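Local coordinates for putative aldo/keto reductase (Salmonella enterica subsp. enterica serovar Typhimurium, PDB 4R9O), which probably acts as an NADP-dependent oxidoreductase of the aldo/keto reductase family, although its natural substrate is not established, at residues C[189-194]-C[290-295]; C[219-224]-C[228-233]; C[250-255]-C[286-291]. All blocks are in the same frame, centred on the assembly; numbering follows the deposited sequence. Where two conformers were deposited one is given.

All three contacts lie on the same side of the centre of this TIM-barrel chain. Contacts 1 and 3 share R290 and I291 of helix 285-296 and have centres about 9 Å apart; L194 of contact 1 packs on both tryptophans of contact 3. Contact 2 lies within the chain loop closed by contact 1, its centre about 13 Å from that of contact 1 and about 15 Å from that of contact 3. CD2 of L233 joins it to both, 3.4 Å from CD1 of I291. Contact 2 includes five residues of the probable NADP site, R219 to D223; the side chain of A295 is about 8 Å from that of L220, and that of W252 about 8 Å from that of C214.

Contact 1. Residues C[189-194]-C[290-295]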
# COMPACT_ATOMS: atom_id res chain seq x y z
N VAL C 189 -2.61 17.16 -10.16
CA VAL C 189 -2.99 16.73 -8.81
C VAL C 189 -3.41 15.26 -8.78
O VAL C 189 -3.39 14.61 -7.74
CB VAL C 189 -4.15 17.61 -8.27
CG1 VAL C 189 -4.53 17.24 -6.85
CG2 VAL C 189 -3.77 19.08 -8.35
N HIS C 190 -3.81 14.73 -9.94
CA HIS C 190 -4.25 13.35 -10.03
C HIS C 190 -3.70 12.73 -11.31
O HIS C 190 -4.30 12.88 -12.37
CB HIS C 190 -5.79 13.26 -10.02
CG HIS C 190 -6.31 11.86 -10.00
ND1 HIS C 190 -6.34 11.10 -8.85
CD2 HIS C 190 -6.80 11.07 -10.99
CE1 HIS C 190 -6.83 9.90 -9.13
NE2 HIS C 190 -7.12 9.86 -10.42
N GLN C 191 -2.57 12.03 -11.18
CA GLN C 191 -1.83 11.54 -12.35
C GLN C 191 -1.74 10.02 -12.59
O GLN C 191 -0.97 9.61 -13.46
CB GLN C 191 -0.38 12.08 -12.30
CG GLN C 191 -0.22 13.60 -12.19
CD GLN C 191 1.26 14.04 -12.27
OE1 GLN C 191 2.06 13.45 -13.00
NE2 GLN C 191 1.62 15.06 -11.50
N PRO C 192 -2.50 9.18 -11.85
CA PRO C 192 -2.17 7.76 -12.06
C PRO C 192 -2.51 7.25 -13.47
O PRO C 192 -1.88 6.30 -13.92
CB PRO C 192 -3.03 7.04 -11.01
CG PRO C 192 -4.19 7.94 -10.77
CD PRO C 192 -3.63 9.33 -10.90
N LEU C 193 -3.46 7.88 -14.15
CA LEU C 193 -3.88 7.35 -15.45
C LEU C 193 -2.80 7.56 -16.53
O LEU C 193 -2.88 6.98 -17.62
CB LEU C 193 -5.20 8.00 -15.88
CG LEU C 193 -6.35 7.69 -14.92
CD1 LEU C 193 -7.65 8.26 -15.45
CD2 LEU C 193 -6.48 6.18 -14.65
N LEU C 194 -1.81 8.38 -16.22
CA LEU C 194 -0.71 8.64 -17.14
C LEU C 194 0.10 7.38 -17.40
O LEU C 194 0.64 7.19 -18.49
CB LEU C 194 0.21 9.73 -16.60
CG LEU C 194 -0.17 11.18 -16.93
CD1 LEU C 194 -1.50 11.58 -16.32
CD2 LEU C 194 0.94 12.11 -16.47
N ARG C 290 8.61 19.79 -14.78
CA ARG C 290 8.70 20.62 -13.58
C ARG C 290 7.35 20.70 -12.88
O ARG C 290 7.27 20.62 -11.66
CB ARG C 290 9.18 22.02 -13.92
CG ARG C 290 10.57 22.34 -13.43
CD ARG C 290 10.76 23.86 -13.37
NE ARG C 290 10.67 24.46 -14.69
CZ ARG C 290 10.53 25.77 -14.91
NH1 ARG C 290 10.45 26.22 -16.16
NH2 ARG C 290 10.46 26.62 -13.89
N ILE C 291 6.30 20.90 -13.67
CA ILE C 291 4.93 20.85 -13.16
C ILE C 291 4.60 19.51 -12.51
O ILE C 291 4.12 19.47 -11.38
CB ILE C 291 3.91 21.10 -14.27
CG1 ILE C 291 4.05 22.53 -14.75
CG2 ILE C 291 2.49 20.92 -13.73
CD1 ILE C 291 3.87 23.45 -13.62
N ARG C 292 4.84 18.43 -13.24
CA ARG C 292 4.58 17.08 -12.72
C ARG C 292 5.21 16.90 -11.35
O ARG C 292 4.55 16.44 -10.41
CB ARG C 292 5.11 16.02 -13.69
CG ARG C 292 5.05 14.60 -13.14
CD ARG C 292 5.79 13.62 -14.04
NE ARG C 292 5.90 12.29 -13.45
CZ ARG C 292 5.08 11.27 -13.72
NH1 ARG C 292 4.08 11.44 -14.58
NH2 ARG C 292 5.25 10.09 -13.13
N LYS C 293 6.48 17.28 -11.24
CA LYS C 293 7.27 17.06 -10.04
C LYS C 293 6.85 17.97 -8.88
O LYS C 293 6.85 17.56 -7.73
CB LYS C 293 8.76 17.25 -10.36
CG LYS C 293 9.27 16.22 -11.36
CD LYS C 293 10.73 16.43 -11.73
CE LYS C 293 11.23 15.31 -12.65
NZ LYS C 293 12.67 15.45 -12.99
N ALA C 294 6.51 19.21 -9.20
CA ALA C 294 5.99 20.12 -8.18
C ALA C 294 4.73 19.53 -7.54
O ALA C 294 4.52 19.66 -6.33
CB ALA C 294 5.72 21.48 -8.77
N ALA C 295 3.92 18.86 -8.35
CA ALA C 295 2.67 18.25 -7.89
C ALA C 295 2.86 16.96 -7.10
O ALA C 295 2.06 16.65 -6.22
CB ALA C 295 1.77 17.99 -9.07
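The amide nitrogen NE2 of Q191 is held by two backbone carbonyls: it hydrogen-bonds to O of P188 just before its own segment, and reaches across to O of R292, 3.4 Å from NE2, in a weak second bond with an N-H...O angle of 152°. An amide NH2 has two N-H groups to offer, and the P188 bond, helped by the weak one to R292, would restrain how this buried amide is turned. CG of Q191 stands anti to its own carbonyl carbon (chi1 -55°), and the chain then runs out straight to the helix. The methyl CB of A295, one turn further along, comes to 3.8 Å from the same NE2; a side chain this small lets the amide approach the helix backbone. The other end of the amide leans on the R292 stem, with OE1 of Q191 3.2 Å from CG of R292. OE1 is also 3.3 Å from NH1 of R292, but the angle is too poor for a hydrogen bond.

In the TIM-barrel fold of aldo/keto reductases, residues 189-194 belong to the loop leading from barrel strand 182-185 to helix 198-205, and helix 285-296 follows the last barrel helix as an extra C-terminal one. Contact 1 thus ties that helix to a loop at the C-terminal ends of the strands.

R292 extends from CG to NE, carrying its guanidinium past the amide, the two planes 76° apart. L194 meets this group at its edge, where CD2 of L194 lies 3.7 Å from NH1 of R292, nearly in the guanidinium plane. W252 of helix 245-254 packs on both Q191 and L194, while P135 of the second subunit covers L194 and R292.

Contact 2. Residues C[219-224]-C[228-233]; sequences RLFNDE and PLRQEL
L220 and L233 make the apolar part of this contact: CD1 of L220 lies 3.7 Å from CD1 of L233, and CD2 of L220 stands 4.1 Å from that same methyl. The first torsion of L220, with CG anti to the backbone N (chi1 179°), swings its branched end from the short helix 219-222 toward helix 227-240. Leucine suits both places because its branched methyls pack without needing polar partners. V248 and I291 close round L233 from two further helices.

The second kind of interaction is between an aromatic ring and a guanidinium. F221 presents its edge to the flat face of the R230 group, CD2 of F221 sitting 3.8 Å from CZ of R230, above the centre of that face. The planes stand 70° apart, so the cation meets ring hydrogens and not the pi face. R230 was modelled in two conformers, so the details of this edge-to-face approach are less certain. The extended chain of R230 carries its charge past the ring to a salt bridge with D29 of the third subunit. E224 points away from residues 228-233 and into the third subunit, its OE2 hydrogen-bonded to NE2 of H131 and weakly to OH of Y58, both of that subunit.

Between the two segments there is thus only van der Waals packing. R219 to D223, in the first segment, probably help bind NADP. The polar ends of R230 and E224 are spent on the third subunit, so E224 reaches the probable active site of that neighbour, beside its likely proton donor Y58 and its likely NADP-binding W212.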
# COMPACT_ATOMS: atom_id res chain seq x y z
N ARG C 219 -9.01 21.53 -5.43
CA ARG C 219 -7.87 21.54 -4.52
C ARG C 219 -6.81 22.58 -4.87
O ARG C 219 -6.22 23.20 -3.97
CB ARG C 219 -7.24 20.15 -4.46
CG ARG C 219 -7.98 19.19 -3.51
CD ARG C 219 -7.46 17.76 -3.63
NE ARG C 219 -7.71 17.21 -4.96
CZ ARG C 219 -7.48 15.95 -5.32
NH1 ARG C 219 -6.97 15.09 -4.45
NH2 ARG C 219 -7.76 15.56 -6.55
N LEU C 220 -6.58 22.80 -6.16
CA LEU C 220 -5.52 23.71 -6.60
C LEU C 220 -5.67 25.08 -5.96
O LEU C 220 -4.70 25.67 -5.50
CB LEU C 220 -5.50 23.84 -8.12
CG LEU C 220 -4.43 24.79 -8.65
CD1 LEU C 220 -3.02 24.34 -8.23
CD2 LEU C 220 -4.53 24.91 -10.16
N PHE C 221 -6.91 25.56 -5.91
CA PHE C 221 -7.20 26.87 -5.34
C PHE C 221 -7.67 26.83 -3.88
O PHE C 221 -7.37 27.74 -3.11
CB PHE C 221 -8.25 27.59 -6.19
CG PHE C 221 -7.75 27.99 -7.54
CD1 PHE C 221 -8.10 27.28 -8.67
CD2 PHE C 221 -6.91 29.09 -7.68
CE1 PHE C 221 -7.63 27.65 -9.92
CE2 PHE C 221 -6.44 29.47 -8.93
CZ PHE C 221 -6.80 28.74 -10.05
N ASN C 222 -8.39 25.78 -3.50
CA ASN C 222 -9.07 25.75 -2.21
C ASN C 222 -8.40 24.90 -1.14
O ASN C 222 -8.85 24.86 -0.01
CB ASN C 222 -10.50 25.25 -2.39
CG ASN C 222 -11.35 26.20 -3.19
OD1 ASN C 222 -11.82 27.21 -2.68
ND2 ASN C 222 -11.55 25.87 -4.46
N ASP C 223 -7.33 24.21 -1.50
CA ASP C 223 -6.63 23.40 -0.52
C ASP C 223 -5.32 24.10 -0.16
O ASP C 223 -4.40 24.17 -0.98
CB ASP C 223 -6.39 21.99 -1.05
CG ASP C 223 -6.04 20.99 0.05
OD1 ASP C 223 -5.34 21.36 1.03
OD2 ASP C 223 -6.48 19.82 -0.05
N GLU C 224 -5.26 24.60 1.07
CA GLU C 224 -4.10 25.31 1.60
C GLU C 224 -2.79 24.57 1.32
O GLU C 224 -1.73 25.18 1.15
CB GLU C 224 -4.26 25.52 3.11
CG GLU C 224 -3.20 26.41 3.76
CD GLU C 224 -2.45 25.69 4.87
OE1 GLU C 224 -2.97 24.68 5.37
OE2 GLU C 224 -1.34 26.14 5.24
N PRO C 228 1.71 26.32 -1.92
CA PRO C 228 3.08 26.45 -2.47
C PRO C 228 3.21 25.91 -3.90
O PRO C 228 3.99 26.46 -4.68
CB PRO C 228 3.93 25.63 -1.49
CG PRO C 228 3.15 25.63 -0.22
CD PRO C 228 1.70 25.59 -0.65
N LEU C 229 2.46 24.86 -4.23
CA LEU C 229 2.49 24.32 -5.59
C LEU C 229 1.86 25.32 -6.56
O LEU C 229 2.37 25.58 -7.65
CB LEU C 229 1.75 22.98 -5.68
CG LEU C 229 1.20 22.65 -7.07
CD1 LEU C 229 2.31 22.29 -8.04
CD2 LEU C 229 0.13 21.57 -7.02
N ARG C 230 0.74 25.89 -6.14
CA ARG C 230 0.06 26.91 -6.91
C ARG C 230 1.04 28.01 -7.34
O ARG C 230 0.96 28.54 -8.44
CB ARG C 230 -1.09 27.49 -6.09
CG ARG C 230 -1.71 28.70 -6.71
CD ARG C 230 -2.89 29.17 -5.90
NE ARG C 230 -3.36 30.46 -6.39
CZ ARG C 230 -4.32 31.16 -5.81
NH1 ARG C 230 -4.68 32.33 -6.33
NH2 ARG C 230 -4.91 30.70 -4.71
N GLN C 231 1.99 28.29 -6.46
CA GLN C 231 2.99 29.33 -6.70
C GLN C 231 4.13 28.88 -7.62
O GLN C 231 4.79 29.73 -8.23
CB GLN C 231 3.54 29.84 -5.36
CG GLN C 231 2.42 30.34 -4.45
CD GLN C 231 2.88 30.75 -3.07
OE1 GLN C 231 4.08 30.77 -2.78
NE2 GLN C 231 1.93 31.08 -2.21
N GLU C 232 4.36 27.58 -7.77
CA GLU C 232 5.30 27.10 -8.78
C GLU C 232 4.66 27.16 -10.17
O GLU C 232 5.34 27.39 -11.17
CB GLU C 232 5.77 25.68 -8.48
CG GLU C 232 7.26 25.41 -8.78
CD GLU C 232 7.54 25.17 -10.25
OE1 GLU C 232 6.59 24.88 -11.01
OE2 GLU C 232 8.72 25.25 -10.65
N LEU C 233 3.35 26.95 -10.24
CA LEU C 233 2.61 27.17 -11.48
C LEU C 233 2.67 28.66 -11.89
O LEU C 233 2.67 28.98 -13.08
CB LEU C 233 1.16 26.70 -11.33
CG LEU C 233 0.87 25.20 -11.49
CD1 LEU C 233 -0.44 24.80 -10.80
CD2 LEU C 233 0.81 24.83 -12.96

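Contact 3. Residues C[250-255]-C[286-291]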
# COMPACT_ATOMS: atom_id res chain seq x y z
N TYR C 250 -4.23 23.77 -17.92
CA TYR C 250 -4.91 23.27 -19.13
C TYR C 250 -3.89 22.90 -20.22
O TYR C 250 -4.05 21.89 -20.92
CB TYR C 250 -5.92 24.31 -19.66
CG TYR C 250 -7.19 24.42 -18.82
CD1 TYR C 250 -7.88 23.28 -18.42
CD2 TYR C 250 -7.68 25.65 -18.44
CE1 TYR C 250 -9.04 23.38 -17.65
CE2 TYR C 250 -8.83 25.77 -17.67
CZ TYR C 250 -9.51 24.63 -17.28
OH TYR C 250 -10.65 24.76 -16.52
N ALA C 251 -2.86 23.73 -20.38
CA ALA C 251 -1.82 23.50 -21.38
C ALA C 251 -1.09 22.20 -21.06
O ALA C 251 -0.74 21.44 -21.96
CB ALA C 251 -0.85 24.68 -21.43
N TRP C 252 -0.90 21.95 -19.77
CA TRP C 252 -0.24 20.75 -19.28
C TRP C 252 -1.00 19.48 -19.66
O TRP C 252 -0.41 18.46 -20.05
CB TRP C 252 -0.08 20.83 -17.76
CG TRP C 252 0.71 19.72 -17.12
CD1 TRP C 252 2.05 19.72 -16.86
CD2 TRP C 252 0.21 18.47 -16.65
NE1 TRP C 252 2.42 18.54 -16.27
CE2 TRP C 252 1.30 17.75 -16.12
CE3 TRP C 252 -1.06 17.87 -16.63
CZ2 TRP C 252 1.17 16.47 -15.57
CZ3 TRP C 252 -1.20 16.59 -16.08
CH2 TRP C 252 -0.08 15.91 -15.57
N ILE C 253 -2.33 19.56 -19.53
CA ILE C 253 -3.22 18.46 -19.89
C ILE C 253 -3.27 18.25 -21.40
O ILE C 253 -3.21 17.11 -21.88
CB ILE C 253 -4.65 18.75 -19.36
CG1 ILE C 253 -4.69 18.64 -17.83
CG2 ILE C 253 -5.67 17.82 -19.99
CD1 ILE C 253 -6.02 19.06 -17.24
N LEU C 254 -3.38 19.34 -22.15
CA LEU C 254 -3.40 19.28 -23.61
C LEU C 254 -2.14 18.66 -24.21
O LEU C 254 -2.17 18.12 -25.31
CB LEU C 254 -3.58 20.68 -24.21
CG LEU C 254 -4.90 21.42 -24.02
CD1 LEU C 254 -4.83 22.77 -24.72
CD2 LEU C 254 -6.07 20.59 -24.55
N ARG C 255 -1.03 18.77 -23.48
CA ARG C 255 0.27 18.28 -23.95
C ARG C 255 0.32 16.75 -24.00
O ARG C 255 1.14 16.17 -24.72
CB ARG C 255 1.38 18.84 -23.05
CG ARG C 255 2.82 18.44 -23.43
CD ARG C 255 3.14 18.84 -24.86
NE ARG C 255 4.48 18.39 -25.27
CZ ARG C 255 4.75 17.17 -25.72
NH1 ARG C 255 5.99 16.86 -26.08
NH2 ARG C 255 3.79 16.25 -25.80
N GLN C 286 10.52 20.38 -20.28
CA GLN C 286 11.05 20.62 -18.95
C GLN C 286 10.02 21.34 -18.08
O GLN C 286 9.94 21.07 -16.88
CB GLN C 286 12.36 21.41 -19.01
CG GLN C 286 13.50 20.61 -19.61
CD GLN C 286 14.86 21.30 -19.50
OE1 GLN C 286 15.62 21.32 -20.46
NE2 GLN C 286 15.17 21.85 -18.33
N GLN C 287 9.23 22.21 -18.69
CA GLN C 287 8.16 22.88 -17.97
C GLN C 287 7.09 21.88 -17.58
O GLN C 287 6.60 21.91 -16.46
CB GLN C 287 7.56 24.02 -18.80
CG GLN C 287 8.45 25.25 -18.86
CD GLN C 287 7.97 26.28 -19.88
OE1 GLN C 287 7.28 25.94 -20.85
NE2 GLN C 287 8.32 27.54 -19.67
N TRP C 288 6.74 20.97 -18.49
CA TRP C 288 5.76 19.94 -18.20
C TRP C 288 6.25 19.07 -17.05
O TRP C 288 5.49 18.73 -16.15
CB TRP C 288 5.48 19.08 -19.44
CG TRP C 288 4.30 18.14 -19.27
CD1 TRP C 288 3.01 18.37 -19.63
CD2 TRP C 288 4.33 16.82 -18.70
NE1 TRP C 288 2.22 17.29 -19.31
CE2 TRP C 288 3.01 16.32 -18.75
CE3 TRP C 288 5.33 16.01 -18.16
CZ2 TRP C 288 2.66 15.05 -18.27
CZ3 TRP C 288 5.00 14.75 -17.70
CH2 TRP C 288 3.67 14.28 -17.75
N PHE C 289 7.53 18.72 -17.08
CA PHE C 289 8.06 17.81 -16.07
C PHE C 289 8.26 18.51 -14.73
O PHE C 289 8.06 17.91 -13.67
CB PHE C 289 9.35 17.17 -16.57
CG PHE C 289 9.11 15.97 -17.45
CD1 PHE C 289 8.80 14.74 -16.89
CD2 PHE C 289 9.15 16.07 -18.83
CE1 PHE C 289 8.55 13.63 -17.68
CE2 PHE C 289 8.92 14.96 -19.63
CZ PHE C 289 8.62 13.75 -19.06
N ARG C 290 8.61 19.79 -14.78
CA ARG C 290 8.70 20.62 -13.58
C ARG C 290 7.35 20.70 -12.88
O ARG C 290 7.27 20.62 -11.66
CB ARG C 290 9.18 22.02 -13.92
CG ARG C 290 10.57 22.34 -13.43
CD ARG C 290 10.76 23.86 -13.37
NE ARG C 290 10.67 24.46 -14.69
CZ ARG C 290 10.53 25.77 -14.91
NH1 ARG C 290 10.45 26.22 -16.16
NH2 ARG C 290 10.46 26.62 -13.89
N ILE C 291 6.30 20.90 -13.67
CA ILE C 291 4.93 20.85 -13.16
C ILE C 291 4.60 19.51 -12.51
O ILE C 291 4.12 19.47 -11.38
CB ILE C 291 3.91 21.10 -14.27
CG1 ILE C 291 4.05 22.53 -14.75
CG2 ILE C 291 2.49 20.92 -13.73
CD1 ILE C 291 3.87 23.45 -13.62
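W252 and W288 exchange hydrogen bonds across the helix pair, each indole N-H being given to the backbone oxygen of the other tryptophan. NE1 of W288 donates to O of W252 at 3.0 Å, and NE1 of W252 to O of W288 at 3.1 Å. Both bonds are bent, with N-H...O angles of 139° and 147°, yet each oxygen lies close to the plane of the donating ring. Both buried indole donors are therefore satisfied by helix carbonyls.

The exchange lays the indoles over one another in an offset stack, their five-membered rings 3.6 Å apart between centroids and almost exactly parallel. The packing is tight: CD1 of W252 is 3.2 Å from CD1 of W288. The nitrogens, both donors, lie 3.3 Å apart from NE1 of W252 to NE1 of W288, and each turns its hydrogen to a carbonyl. Both residues have CG anti to the backbone N (chi1 -174° in W252), which brings each broad ring to the partner helix. I291 covers the other face of W252, its CG2 3.4 Å from CD1 of that ring, and R255 lays its aliphatic stem against W288, CG of R255 3.8 Å from CD1 of W288. Q287 is satisfied too, OE1 by N of T284 and NE2 by the carboxylate of E239, which also forms a salt bridge with R290.

L136 of the second subunit packs on W288. Within the chain, helix 245-254 rests its Y250 and L254 on barrel strand 261-264, and L254 also touches strand 16-23; through the tryptophan pair it also holds the C-terminal helix 285-296, where L233 and I236 of helix 227-240 pack on I291.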